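PDB 3K4I: uncharacterized protein from Pseudomonas syringae pv. tomato, which is of unknown function but belongs to the aldolase/RraA family and assembles from three protein chains, with magnesium ions in the model. Local coordinates for residues P11-Q14 / S15-D18; N76-D79 / Q80-S83; R123-D126 / T127-C131; L158-G162 / I163-P167. All coordinates share one frame; numbering follows the deposited sequence.

Interaction 1: P11-Q14 / S15-D18; sequences PIAQ and SVLD
In the first turn of helix 14-19, with A13 at the N-cap position, the side chain of Q14 reaches that of D18 four residues on, while I12 of the preceding loop packs on V16 and L17. On the polar side, Q14 NE2 donates to D18 OD1 at 3.2 Å, nearly straight at 168°. D18 OD1 lies close to the Q14 amide plane, while the amide nitrogen comes from above the carboxylate plane; the two planes are 49° apart. The Q14 chain bends at chi2 (55°), which folds the amide back over the turn; its OE1 lies 3.7 Å from L17 CD1. The backbone repeats the link: D18 N donates to Q14 O at 2.8 Å, whereas the bonds from V16 N and L17 N to A13 O are weak.

On the apolar side, the branch methyl of I12 does the touching. I12 and L17 also pack on L170 of strand 170-174 and I56 of strand 53-63, and V16 on V190 of helix 186-207, which places this surface turn against the sheet and the long helix. I12 and V16 cross at about a right angle, with I12 CG2 3.8 Å from V16 CG1.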
loop_
_atom_site.group_PDB
_atom_site.type_symbol
_atom_site.label_atom_id
_atom_site.label_comp_id
_atom_site.label_asym_id
_atom_site.label_seq_id
_atom_site.Cartn_x
_atom_site.Cartn_y
_atom_site.Cartn_z
ATOM N N PRO C 11 -29.815 13.310 -14.032
ATOM C CA PRO C 11 -28.718 13.425 -14.981
ATOM C C PRO C 11 -27.793 14.563 -14.597
ATOM O O PRO C 11 -28.235 15.561 -14.017
ATOM C CB PRO C 11 -29.422 13.723 -16.319
ATOM C CG PRO C 11 -30.785 14.132 -15.970
ATOM C CD PRO C 11 -31.126 13.426 -14.698
ATOM N N ILE C 12 -26.511 14.380 -14.887
ATOM C CA ILE C 12 -25.487 15.342 -14.531
ATOM C C ILE C 12 -24.869 15.827 -15.836
ATOM O O ILE C 12 -24.462 15.013 -16.660
ATOM C CB ILE C 12 -24.430 14.698 -13.635
ATOM C CG1 ILE C 12 -25.052 14.309 -12.283
ATOM C CG2 ILE C 12 -23.235 15.653 -13.410
ATOM C CD1 ILE C 12 -24.200 13.351 -11.455
ATOM N N ALA C 13 -24.802 17.144 -16.001
ATOM C CA ALA C 13 -24.358 17.753 -17.265
ATOM C C ALA C 13 -22.889 17.454 -17.529
ATOM O O ALA C 13 -22.080 17.388 -16.591
ATOM C CB ALA C 13 -24.600 19.232 -17.239
ATOM N N GLN C 14 -22.539 17.278 -18.805
ATOM C CA GLN C 14 -21.167 16.930 -19.159
ATOM C C GLN C 14 -20.195 17.969 -18.607
ATOM O O GLN C 14 -19.078 17.629 -18.198
ATOM C CB GLN C 14 -20.989 16.788 -20.685
ATOM C CG GLN C 14 -19.641 16.144 -21.086
ATOM C CD GLN C 14 -19.383 14.786 -20.425
ATOM O OE1 GLN C 14 -20.261 13.915 -20.374
ATOM N NE2 GLN C 14 -18.159 14.596 -19.932
ATOM N N SER C 15 -20.646 19.222 -18.573
ATOM C CA SER C 15 -19.825 20.364 -18.116
ATOM C C SER C 15 -19.378 20.210 -16.668
ATOM O O SER C 15 -18.238 20.554 -16.321
ATOM C CB SER C 15 -20.572 21.687 -18.297
ATOM O OG SER C 15 -21.829 21.682 -17.628
ATOM N N VAL C 16 -20.278 19.674 -15.840
ATOM C CA VAL C 16 -20.008 19.420 -14.417
ATOM C C VAL C 16 -18.958 18.323 -14.292
ATOM O O VAL C 16 -18.027 18.436 -13.497
ATOM C CB VAL C 16 -21.327 19.051 -13.674
ATOM C CG1 VAL C 16 -21.060 18.515 -12.251
ATOM C CG2 VAL C 16 -22.276 20.260 -13.611
ATOM N N LEU C 17 -19.079 17.282 -15.116
ATOM C CA LEU C 17 -18.070 16.219 -15.167
ATOM C C LEU C 17 -16.723 16.753 -15.658
ATOM O O LEU C 17 -15.674 16.402 -15.105
ATOM C CB LEU C 17 -18.556 15.047 -16.039
ATOM C CG LEU C 17 -19.812 14.332 -15.528
ATOM C CD1 LEU C 17 -20.644 13.691 -16.652
ATOM C CD2 LEU C 17 -19.485 13.286 -14.462
ATOM N N ASP C 18 -16.751 17.634 -16.661
ATOM C CA ASP C 18 -15.505 18.172 -17.197
ATOM C C ASP C 18 -14.745 18.973 -16.148
ATOM O O ASP C 18 -13.527 18.813 -16.008
ATOM C CB ASP C 18 -15.734 18.964 -18.495
ATOM C CG ASP C 18 -16.273 18.083 -19.621
ATOM O OD1 ASP C 18 -15.916 16.884 -19.654
ATOM O OD2 ASP C 18 -17.061 18.570 -20.455
#

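Interaction 2: N76-D79 / Q80-S83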
loop_
_atom_site.group_PDB
_atom_site.type_symbol
_atom_site.label_atom_id
_atom_site.label_comp_id
_atom_site.label_asym_id
_atom_site.label_seq_id
_atom_site.Cartn_x
_atom_site.Cartn_y
_atom_site.Cartn_z
ATOM N N ASN C 76 -19.982 -10.940 -16.399
ATOM C CA ASN C 76 -21.075 -10.823 -17.381
ATOM C C ASN C 76 -21.873 -9.501 -17.424
ATOM O O ASN C 76 -22.250 -9.052 -18.521
ATOM C CB ASN C 76 -22.031 -12.012 -17.259
ATOM C CG ASN C 76 -22.502 -12.231 -15.850
ATOM O OD1 ASN C 76 -23.080 -11.339 -15.236
ATOM N ND2 ASN C 76 -22.254 -13.425 -15.319
ATOM N N TYR C 77 -22.095 -8.867 -16.264
ATOM C CA TYR C 77 -22.829 -7.596 -16.199
ATOM C C TYR C 77 -22.177 -6.474 -16.992
ATOM O O TYR C 77 -22.814 -5.454 -17.237
ATOM C CB TYR C 77 -22.952 -7.079 -14.764
ATOM C CG TYR C 77 -21.635 -6.582 -14.139
ATOM C CD1 TYR C 77 -20.837 -7.429 -13.370
ATOM C CD2 TYR C 77 -21.196 -5.256 -14.319
ATOM C CE1 TYR C 77 -19.627 -6.981 -12.800
ATOM C CE2 TYR C 77 -19.998 -4.806 -13.764
ATOM C CZ TYR C 77 -19.219 -5.664 -12.997
ATOM O OH TYR C 77 -18.034 -5.212 -12.439
ATOM N N ILE C 78 -20.893 -6.629 -17.295
ATOM C CA ILE C 78 -20.121 -5.496 -17.794
ATOM C C ILE C 78 -20.602 -5.024 -19.160
ATOM O O ILE C 78 -20.449 -3.843 -19.480
ATOM C CB ILE C 78 -18.597 -5.763 -17.787
ATOM C CG1 ILE C 78 -17.845 -4.428 -17.649
ATOM C CG2 ILE C 78 -18.198 -6.715 -18.916
ATOM C CD1 ILE C 78 -16.395 -4.511 -17.265
ATOM N N ASP C 79 -21.179 -5.924 -19.963
ATOM C CA ASP C 79 -21.782 -5.494 -21.249
ATOM C C ASP C 79 -22.875 -4.434 -21.102
ATOM O O ASP C 79 -23.234 -3.776 -22.081
ATOM C CB ASP C 79 -22.376 -6.703 -21.991
ATOM C CG ASP C 79 -21.321 -7.533 -22.696
ATOM O OD1 ASP C 79 -20.340 -6.947 -23.204
ATOM O OD2 ASP C 79 -21.494 -8.775 -22.770
ATOM N N GLN C 80 -23.430 -4.307 -19.904
ATOM C CA GLN C 80 -24.522 -3.374 -19.619
ATOM C C GLN C 80 -24.057 -1.957 -19.250
ATOM O O GLN C 80 -24.872 -1.040 -19.210
ATOM C CB GLN C 80 -25.371 -3.921 -18.456
ATOM C CG GLN C 80 -25.823 -5.355 -18.625
ATOM C CD GLN C 80 -27.064 -5.676 -17.798
ATOM O OE1 GLN C 80 -27.919 -6.473 -18.227
ATOM N NE2 GLN C 80 -27.210 -5.021 -16.652
ATOM N N VAL C 81 -22.767 -1.796 -18.935
ATOM C CA VAL C 81 -22.254 -0.579 -18.320
ATOM C C VAL C 81 -22.055 0.513 -19.388
ATOM O O VAL C 81 -21.351 0.281 -20.356
ATOM C CB VAL C 81 -20.914 -0.855 -17.592
ATOM C CG1 VAL C 81 -20.382 0.396 -16.897
ATOM C CG2 VAL C 81 -21.054 -2.032 -16.595
ATOM N N PRO C 82 -22.709 1.672 -19.217
ATOM C CA PRO C 82 -22.580 2.744 -20.198
ATOM C C PRO C 82 -21.196 3.380 -20.202
ATOM O O PRO C 82 -20.521 3.461 -19.177
ATOM C CB PRO C 82 -23.637 3.767 -19.760
ATOM C CG PRO C 82 -24.551 3.042 -18.867
ATOM C CD PRO C 82 -23.767 1.956 -18.229
ATOM N N SER C 83 -20.791 3.871 -21.370
ATOM C CA SER C 83 -19.625 4.729 -21.481
ATOM C C SER C 83 -19.715 5.911 -20.499
ATOM O O SER C 83 -20.767 6.531 -20.373
ATOM C CB SER C 83 -19.526 5.238 -22.932
ATOM O OG SER C 83 -18.411 6.088 -23.097
HETATM O O HOH W 1 -20.394 -1.978 -21.414
#
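A short 3-10 segment beginning at N76, in the connection between strands 53-63 and 85-90, packs Y77 and I78 against V81, four and three residues on. Its i to i+3 bonding is direct evidence of the 3-10 form: Q80 N donates to Y77 O at 3.0 Å, and V81 N donates to I78 O at 3.1 Å. Both donors stand above the plane of the carbonyl they meet, the second by 61°, in keeping with the tight winding of a 3-10 turn.

The tight part is apolar. Y77 and V81 lie side by side and point the same way, and V81 CG2 sits at the edge of the tyrosine ring, near its plane, 3.9 Å from Y77 CD2. A chi1 of 70° places the ring between its own backbone N and carbonyl carbon; I78 CB lies above one face, toward the rim. The same V81 methyl approaches I78 CG1 at 4.1 Å. Beyond these residues the cluster continues into I87 of strand 85-90, M104 of helix 102-110 and F58 of strand 53-63.

D79 is held at the subunit interface, its OD1 and OD2 accepting from the backbone N of L213 and E214 of the second subunit. The looser, solvent side belongs to Q80, which is exposed; its chain is extended beyond CG, and CB and CG stay close to Y77 O. A water joins the two segments as well, donating to I78 O at 2.7 Å and to V81 O at 2.7 Å.

Interaction 3: R123-D126 / T127-C131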
loop_
_atom_site.group_PDB
_atom_site.type_symbol
_atom_site.label_atom_id
_atom_site.label_comp_id
_atom_site.label_asym_id
_atom_site.label_seq_id
_atom_site.Cartn_x
_atom_site.Cartn_y
_atom_site.Cartn_z
ATOM N N ARG C 123 -7.825 -8.749 -8.735
ATOM C CA ARG C 123 -6.663 -9.524 -9.200
ATOM C C ARG C 123 -6.093 -8.930 -10.474
ATOM O O ARG C 123 -6.613 -7.932 -10.970
ATOM C CB ARG C 123 -7.020 -11.003 -9.389
ATOM C CG ARG C 123 -7.893 -11.381 -10.579
ATOM C CD ARG C 123 -8.137 -12.867 -10.464
ATOM N NE ARG C 123 -8.857 -13.413 -11.609
ATOM C CZ ARG C 123 -9.001 -14.714 -11.814
ATOM N NH1 ARG C 123 -8.481 -15.579 -10.937
ATOM N NH2 ARG C 123 -9.673 -15.144 -12.869
ATOM N N ASP C 124 -5.037 -9.554 -10.999
ATOM C CA ASP C 124 -4.406 -9.092 -12.235
ATOM C C ASP C 124 -3.935 -7.651 -12.123
ATOM O O ASP C 124 -4.050 -6.850 -13.058
ATOM C CB ASP C 124 -5.359 -9.292 -13.416
ATOM C CG ASP C 124 -5.493 -10.750 -13.797
ATOM O OD1 ASP C 124 -4.453 -11.438 -13.928
ATOM O OD2 ASP C 124 -6.626 -11.221 -13.952
ATOM N N ILE C 125 -3.380 -7.347 -10.960
ATOM C CA ILE C 125 -2.878 -6.032 -10.633
ATOM C C ILE C 125 -1.816 -5.562 -11.634
ATOM O O ILE C 125 -1.770 -4.389 -11.985
ATOM C CB ILE C 125 -2.336 -6.010 -9.183
ATOM C CG1 ILE C 125 -3.464 -6.349 -8.187
ATOM C CG2 ILE C 125 -1.710 -4.660 -8.839
ATOM C CD1 ILE C 125 -4.784 -5.566 -8.367
ATOM N N ASP C 126 -0.990 -6.486 -12.116
ATOM C CA ASP C 126 0.041 -6.120 -13.077
ATOM C C ASP C 126 -0.530 -5.614 -14.400
ATOM O O ASP C 126 0.005 -4.664 -14.977
ATOM C CB ASP C 126 1.041 -7.270 -13.260
ATOM C CG ASP C 126 1.922 -7.471 -12.027
ATOM O OD1 ASP C 126 2.522 -6.488 -11.526
ATOM O OD2 ASP C 126 2.000 -8.613 -11.537
ATOM N N THR C 127 -1.609 -6.248 -14.858
ATOM C CA THR C 127 -2.331 -5.839 -16.074
ATOM C C THR C 127 -2.973 -4.469 -15.873
ATOM O O THR C 127 -2.894 -3.573 -16.734
ATOM C CB THR C 127 -3.397 -6.890 -16.459
ATOM O OG1 THR C 127 -2.736 -8.092 -16.850
ATOM C CG2 THR C 127 -4.272 -6.392 -17.616
ATOM N N VAL C 128 -3.596 -4.306 -14.718
ATOM C CA VAL C 128 -4.254 -3.057 -14.365
ATOM C C VAL C 128 -3.243 -1.902 -14.365
ATOM O O VAL C 128 -3.507 -0.820 -14.939
ATOM C CB VAL C 128 -4.942 -3.171 -12.999
ATOM C CG1 VAL C 128 -5.548 -1.869 -12.617
ATOM C CG2 VAL C 128 -6.051 -4.243 -13.047
ATOM N N ILE C 129 -2.085 -2.137 -13.752
ATOM C CA ILE C 129 -0.989 -1.168 -13.765
ATOM C C ILE C 129 -0.485 -0.916 -15.187
ATOM O O ILE C 129 -0.310 0.240 -15.587
ATOM C CB ILE C 129 0.203 -1.580 -12.845
ATOM C CG1 ILE C 129 -0.251 -1.644 -11.380
ATOM C CG2 ILE C 129 1.367 -0.580 -12.965
ATOM C CD1 ILE C 129 0.799 -2.268 -10.442
ATOM N N ASN C 130 -0.262 -1.996 -15.941
ATOM C CA ASN C 130 0.266 -1.881 -17.301
ATOM C C ASN C 130 -0.669 -1.086 -18.199
ATOM O O ASN C 130 -0.210 -0.334 -19.072
ATOM C CB ASN C 130 0.530 -3.255 -17.912
ATOM C CG ASN C 130 1.242 -3.159 -19.241
ATOM O OD1 ASN C 130 2.312 -2.557 -19.331
ATOM N ND2 ASN C 130 0.649 -3.736 -20.280
ATOM N N CYS C 131 -1.969 -1.248 -17.961
ATOM C CA CYS C 131 -3.036 -0.556 -18.690
ATOM C C CYS C 131 -3.310 0.845 -18.160
ATOM O O CYS C 131 -4.123 1.572 -18.740
ATOM C CB CYS C 131 -4.336 -1.353 -18.624
ATOM S SG CYS C 131 -4.289 -2.832 -19.652
HETATM O O HOH W 2 -2.204 -9.399 -14.505
#
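Helix 125-130, the helix of a beta-alpha-beta unit between strands 115-119 and 135-137, brings I129 back onto I125 one turn earlier. Followed outward, the I129 side chain runs along the preceding turn: CB stands 3.5 Å from I125 O, CG1 comes still nearer to that oxygen at 3.2 Å, and CD1 still lies 3.7 Å from I125 O and meets I125 CG2 at 3.8 Å. With CG1 anti to the carbonyl carbon (chi1 -63°) and CD1 extended beyond it (chi2 170°), the chain leads to the I125 branch methyl. I125 O also accepts from I129 N at 2.9 Å, so the carbonyl is bonded by the backbone and flanked by the isoleucine chain.

The neighbouring bonds have the same i to i+4 spacing: V128 N donates to D124 O at 3.1 Å with the donor in the carbonyl plane, and N130 N donates to D126 O. At the inner face, I125 and V128 pack on L135 of strand 135-137.

D124 holds the N-cap position, but its side chain makes no capping bond to the helix. Its OD2 instead accepts from D102 N, and the side chain lies about 4 Å from a bound magnesium ion. At this end of the helix I125 N is hydrogen-bonded to S176 OG of the second subunit, and D126 OD2 accepts from G175 N of the same subunit. The link from D124 to T127 passes through water: one molecule donates to D124 OD1 and is hydrogen-bonded to T127 OG1 at 2.7 Å.

Interaction 4: L158-G162 / I163-P167; sequences LVIDG and ITIQP
Strands 158-160 and 163-165 form a beta hairpin with a two-residue loop, a type I' turn from I160 to I163, and on the face of L158, I160 and I165, I160 CD1 meets I165 CD1 at 3.6 Å. The same I165 methyl lies 4.2 Å from L158 CB, so one terminal carbon serves two residues of the opposing strand. Its place follows from an unusual chi2 of 98° at I165, which swings CD1 across towards I160.

The next layer is the backbone. L158 and I165 form a hydrogen-bonded pair, with L158 N to I165 O at 2.8 Å and the return bond from I165 N to L158 O. I160 and I163 form the second such pair and close the turn; there I163 N reaches I160 O from above the carbonyl plane, 57° out of it. D161 and G162, both with positive phi, provide the bend. Between these pairs lies the non-hydrogen-bonded pair V159 and T164, whose side chains are on the other face, with V159 CG2 3.6 Å from T164 OG1.

Further out, L158 and I160 pack on V88 of strand 85-90, and I163 and I165 on V180 of strand 177-181, which seats the hairpin over the larger sheet. D161 OD1 forms a salt bridge with R138. A water connects the turn to the exposed face, donating to G162 O at 2.7 Å and bonding T164 OG1.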
loop_
_atom_site.group_PDB
_atom_site.type_symbol
_atom_site.label_atom_id
_atom_site.label_comp_id
_atom_site.label_asym_id
_atom_site.label_seq_id
_atom_site.Cartn_x
_atom_site.Cartn_y
_atom_site.Cartn_z
ATOM N N LEU C 158 -25.980 0.844 -3.004
ATOM C CA LEU C 158 -24.985 0.154 -2.172
ATOM C C LEU C 158 -24.775 0.926 -0.879
ATOM O O LEU C 158 -24.919 2.146 -0.849
ATOM C CB LEU C 158 -23.632 0.075 -2.864
ATOM C CG LEU C 158 -23.638 -0.439 -4.292
ATOM C CD1 LEU C 158 -22.229 -0.375 -4.835
ATOM C CD2 LEU C 158 -24.255 -1.831 -4.450
ATOM N N VAL C 159 -24.427 0.219 0.192
ATOM C CA VAL C 159 -24.016 0.943 1.373
ATOM C C VAL C 159 -22.628 0.432 1.770
ATOM O O VAL C 159 -22.452 -0.745 2.095
ATOM C CB VAL C 159 -25.036 0.859 2.510
ATOM C CG1 VAL C 159 -24.581 1.752 3.665
ATOM C CG2 VAL C 159 -26.421 1.308 2.025
ATOM N N ILE C 160 -21.638 1.314 1.695
ATOM C CA ILE C 160 -20.238 0.936 1.978
ATOM C C ILE C 160 -19.785 1.770 3.168
ATOM O O ILE C 160 -19.759 2.978 3.086
ATOM C CB ILE C 160 -19.327 1.191 0.751
ATOM C CG1 ILE C 160 -19.720 0.272 -0.421
ATOM C CG2 ILE C 160 -17.830 1.032 1.093
ATOM C CD1 ILE C 160 -19.057 0.645 -1.740
ATOM N N ASP C 161 -19.438 1.116 4.273
ATOM C CA ASP C 161 -19.030 1.843 5.489
ATOM C C ASP C 161 -20.073 2.933 5.886
ATOM O O ASP C 161 -19.692 4.033 6.265
ATOM C CB ASP C 161 -17.630 2.504 5.311
ATOM C CG ASP C 161 -16.507 1.505 4.958
ATOM O OD1 ASP C 161 -15.752 1.735 3.958
ATOM O OD2 ASP C 161 -16.354 0.507 5.683
ATOM N N GLY C 162 -21.372 2.651 5.738
ATOM C CA GLY C 162 -22.423 3.636 6.043
ATOM C C GLY C 162 -22.695 4.725 5.011
ATOM O O GLY C 162 -23.523 5.612 5.252
ATOM N N ILE C 163 -21.991 4.664 3.876
ATOM C CA ILE C 163 -22.161 5.626 2.780
ATOM C C ILE C 163 -22.967 4.964 1.685
ATOM O O ILE C 163 -22.590 3.936 1.167
ATOM C CB ILE C 163 -20.790 6.083 2.211
ATOM C CG1 ILE C 163 -19.885 6.586 3.343
ATOM C CG2 ILE C 163 -20.939 7.173 1.118
ATOM C CD1 ILE C 163 -20.463 7.788 4.052
ATOM N N THR C 164 -24.073 5.599 1.323
ATOM C CA THR C 164 -24.947 5.110 0.292
ATOM C C THR C 164 -24.438 5.592 -1.074
ATOM O O THR C 164 -24.076 6.763 -1.204
ATOM C CB THR C 164 -26.383 5.613 0.543
ATOM O OG1 THR C 164 -26.926 4.891 1.659
ATOM C CG2 THR C 164 -27.272 5.403 -0.705
ATOM N N ILE C 165 -24.385 4.675 -2.043
ATOM C CA ILE C 165 -24.070 4.980 -3.459
ATOM C C ILE C 165 -25.298 4.549 -4.250
ATOM O O ILE C 165 -25.724 3.372 -4.217
ATOM C CB ILE C 165 -22.824 4.229 -4.020
ATOM C CG1 ILE C 165 -21.557 4.523 -3.196
ATOM C CG2 ILE C 165 -22.587 4.611 -5.465
ATOM C CD1 ILE C 165 -21.229 3.448 -2.167
ATOM N N GLN C 166 -25.909 5.521 -4.912
ATOM C CA GLN C 166 -27.002 5.264 -5.833
ATOM C C GLN C 166 -26.455 5.263 -7.262
ATOM O O GLN C 166 -25.559 6.052 -7.585
ATOM C CB GLN C 166 -28.038 6.389 -5.727
ATOM C CG GLN C 166 -28.809 6.457 -4.420
ATOM C CD GLN C 166 -29.898 5.418 -4.336
ATOM O OE1 GLN C 166 -30.075 4.609 -5.243
ATOM N NE2 GLN C 166 -30.636 5.422 -3.223
ATOM N N PRO C 167 -26.992 4.368 -8.114
ATOM C CA PRO C 167 -26.688 4.441 -9.547
ATOM C C PRO C 167 -26.895 5.875 -10.018
ATOM O O PRO C 167 -27.967 6.471 -9.793
ATOM C CB PRO C 167 -27.743 3.542 -10.191
ATOM C CG PRO C 167 -28.239 2.635 -9.061
ATOM C CD PRO C 167 -28.093 3.430 -7.804
HETATM O O HOH W 3 -26.001 5.633 4.253
#

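Along the chain the four contacts come strictly in series, and none touches another. Interactions 1 and 2 have centres 21 Å apart but nearest atoms about 7 Å apart; interactions 1 and 3 are the most distant, with centres 29 Å apart. The large mixed sheet relates them: strand 53-63 receives side chains from interactions 1, 2 and 4, strand 85-90 from 2 and 4, and strand 135-137 from 3. Helix 102-110, outside the sheet, is touched by 2 and 3. Interactions 1 and 4 pack against the sheet within one chain, whereas 2 and 3, with centres 20 Å apart, also carry residues at the interface with the second subunit.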